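Hydrolase (Rhizobium meliloti, PDB 5HOE) removes acetyl groups from acetylated carbohydrates as an octameric carbohydrate acetylesterase of the GDSL-like lipase/acylhydrolase family. Local coordinates at the interface of chains A and B. Sequence-based numbering; all coordinates share one arbitrary frame. Chains: chain A/B, Hydrolase.

Contact 1 and contact 2 are neighbouring patches of one interface, with the centres of their C-alpha atoms about 10 Å apart. Helix 171-189 of chain A runs through both: A:Leu181 and A:Ala184 serve contact 2, while A:Phe188, with A:Lys190 just beyond the helix, serves contact 1. The A:Phe188 ring is shared, with B:Ser37 CB over one face and B:Trp163 CD1 over the other. Consecutive B:Asp161 and B:Pro162 also join the patches, and segment 35-38 completes contact 1. Polar grip and helix packing together probably fix how neighbouring subunits are set in the octamer.

Contact 1: the interface of chains A and B. Residues chain A 188, 190; chain B 35-38, 161.
A:Phe188, in the last turn of helix 171-189, and A:Lys190 just beyond it meet the loop B:Glu35 to B:Pro38. A:Lys190 reaches across with its chain bent at chi2 and again at chi4, which turns the ammonium back toward its own helix end. There NZ donates to the carbonyl O of B:Ser37 at 2.7 Å, nearly along the C=O axis (169°). It also donates to B:Glu35 O at 2.9 Å, in the carbonyl plane on a lone pair. A third bond, from NZ to A:Phe188 O at 3.1 Å, comes from above that carbonyl's plane and helps to cap the helix. The carbonyl oxygens of A:Phe188 and B:Ser37 approach closely, and the shared ammonium probably offsets their repulsion. A salt bridge from A:Lys190 NZ to B:Glu35 OE1 at 3.3 Å is less certain, because the glutamate is poorly ordered. A long, flexible lysine lets one cation gather carbonyls from both chains. Replacing it by an alanine would probably leave the B:Ser37, B:Glu35 and A:Phe188 carbonyls without their shared donor and the loop freer to shift. The cis peptide bond before B:Pro38, which proline tolerates well, probably helps shape the turn presenting B:Ser37 O.

With CG anti to the backbone N (chi1 -176°), the A:Phe188 ring swings toward chain B. B:Ser37 CB lies over one face, 3.5 Å from CZ, and B:Ser36 CB packs near CE2; small serines probably allow this approach. B:Asp161 OD1 comes within 3.8 Å of A:Phe188 CD2 at the rim, carboxylate and ring planes 58° apart. Water 1 bridges A:Phe188 O and B:Ser37 OG. The patch fastens the helix end to the neighbouring subunit and probably helps to hold the octamer together.

Contact 2: the interface of chains A and B. Residues chain A 181, 184; chain B 162-163.
A:Ala184, on helix 171-189, faces the first turn of helix 162-167 of chain B, where B:Pro162 and B:Trp163 stand. Its methyl CB lies 4.0 Å from B:Pro162 CG, and the proline's CB is almost as near, so the methyl lies above one side of the pyrrolidine ring, displaced past its CB–CG edge. Alanine suits the place because its short side chain lets the helix backbone come near the facing helix start. Proline suits its own place too: the first turn of a helix does not require its missing N-H, and its compact ring offers a rigid apolar surface.

B:Trp163 can be followed outward from the backbone. Its CB lies 3.8 Å from the carbonyl O of A:Ala184. CG stands anti to the backbone N (chi1 -172°), which carries the indole away from its own helix and along helix 171-189 of chain A. On the five-membered ring, CD1 sits over the phenyl ring of A:Phe188, 3.3 Å from its CG. The two rings are inclined at roughly 50° rather than parallel, and the indole takes the phenyl face opposite the one that meets the loop of chain B. On the six-membered ring, CE3 and then CZ3 approach a backbone carbonyl about two turns before A:Phe188, with CZ3 3.7 Å from A:Leu181 O. That oxygen lies off the indole plane and beyond its CE3–CZ3 edge, so it meets the rim and not the face. A:Leu181 therefore contributes its carbonyl here, rather than its isobutyl group. A broad tryptophan is well suited to this role, since one flat side chain can touch successive turns of the helix.

By fitting two helices closely together, the patch adds a shape-dependent element to the subunit interface and probably helps to set the angle between neighbouring copies in the octamer.

Contact 1: the interface of chains A and B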
# COMPACT_ATOMS: atom_id res chain seq x y z
N PHE A 188 23.86 -24.46 -7.58
CA PHE A 188 24.02 -23.73 -6.32
C PHE A 188 22.94 -24.14 -5.32
O PHE A 188 23.24 -24.40 -4.14
CB PHE A 188 23.94 -22.24 -6.66
CG PHE A 188 24.16 -21.30 -5.50
CD1 PHE A 188 23.09 -20.88 -4.72
CD2 PHE A 188 25.42 -20.80 -5.23
CE1 PHE A 188 23.29 -19.99 -3.67
CE2 PHE A 188 25.62 -19.90 -4.20
CZ PHE A 188 24.55 -19.49 -3.42
N LYS A 190 21.31 -26.92 -5.37
CA LYS A 190 21.34 -28.37 -5.22
C LYS A 190 20.03 -29.04 -5.67
O LYS A 190 19.50 -29.95 -5.03
CB LYS A 190 21.76 -28.78 -3.80
CG LYS A 190 23.05 -28.09 -3.29
CD LYS A 190 24.31 -28.58 -4.04
CE LYS A 190 25.59 -27.79 -3.65
NZ LYS A 190 25.59 -26.38 -4.20
N GLU B 35 31.19 -26.24 -2.52
CA GLU B 35 29.87 -26.30 -3.16
C GLU B 35 29.14 -24.96 -3.12
O GLU B 35 27.99 -24.89 -3.59
CB GLU B 35 29.00 -27.36 -2.49
CG GLU B 35 29.24 -28.80 -2.96
CD GLU B 35 28.90 -29.01 -4.43
OE1 GLU B 35 28.31 -28.10 -5.05
OE2 GLU B 35 29.24 -30.08 -4.96
N SER B 36 29.75 -23.93 -2.54
CA SER B 36 29.18 -22.59 -2.40
C SER B 36 28.06 -22.51 -1.36
O SER B 36 28.13 -21.67 -0.46
CB SER B 36 28.70 -22.03 -3.74
OG SER B 36 29.79 -21.91 -4.64
N SER B 37 27.03 -23.34 -1.48
CA SER B 37 25.85 -23.26 -0.63
C SER B 37 25.14 -24.61 -0.70
O SER B 37 25.15 -25.25 -1.76
CB SER B 37 24.90 -22.14 -1.11
OG SER B 37 23.73 -22.03 -0.31
N PRO B 38 24.52 -25.05 0.41
CA PRO B 38 24.48 -24.40 1.72
C PRO B 38 25.73 -24.65 2.54
O PRO B 38 26.62 -25.38 2.10
CB PRO B 38 23.29 -25.09 2.40
CG PRO B 38 23.39 -26.50 1.88
CD PRO B 38 23.81 -26.34 0.42
N ASP B 161 32.57 -19.84 -8.42
CA ASP B 161 31.24 -20.37 -8.69
C ASP B 161 30.49 -19.42 -9.61
O ASP B 161 30.34 -18.24 -9.28
CB ASP B 161 30.49 -20.53 -7.37
CG ASP B 161 29.14 -21.17 -7.56
OD1 ASP B 161 28.17 -20.43 -7.77
OD2 ASP B 161 29.05 -22.40 -7.47
O HOH W 1 22.06 -23.72 -1.73

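Contact 2: the interface of chains A and B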
# COMPACT_ATOMS: atom_id res chain seq x y z
N LEU A 181 22.78 -19.82 -17.05
CA LEU A 181 22.49 -19.26 -15.74
C LEU A 181 21.59 -20.19 -14.92
O LEU A 181 21.78 -20.30 -13.70
CB LEU A 181 21.83 -17.89 -15.89
CG LEU A 181 22.77 -16.80 -16.42
CD1 LEU A 181 22.00 -15.55 -16.88
CD2 LEU A 181 23.77 -16.46 -15.36
N ALA A 184 23.77 -22.93 -13.49
CA ALA A 184 24.51 -22.43 -12.34
C ALA A 184 23.61 -22.31 -11.10
O ALA A 184 24.01 -22.66 -9.99
CB ALA A 184 25.11 -21.07 -12.69
N PRO B 162 29.97 -19.88 -10.76
CA PRO B 162 29.32 -18.95 -11.68
C PRO B 162 28.07 -18.31 -11.11
O PRO B 162 27.73 -17.20 -11.54
CB PRO B 162 29.01 -19.80 -12.93
CG PRO B 162 29.07 -21.18 -12.48
CD PRO B 162 30.10 -21.22 -11.36
N TRP B 163 27.35 -18.96 -10.19
CA TRP B 163 26.18 -18.32 -9.62
C TRP B 163 26.58 -17.15 -8.73
O TRP B 163 25.98 -16.07 -8.81
CB TRP B 163 25.31 -19.32 -8.85
CG TRP B 163 24.00 -18.71 -8.41
CD1 TRP B 163 23.58 -18.46 -7.14
CD2 TRP B 163 22.96 -18.24 -9.29
NE1 TRP B 163 22.35 -17.86 -7.17
CE2 TRP B 163 21.94 -17.72 -8.47
CE3 TRP B 163 22.80 -18.20 -10.67
CZ2 TRP B 163 20.78 -17.16 -8.99
CZ3 TRP B 163 21.65 -17.65 -11.19
CH2 TRP B 163 20.65 -17.14 -10.36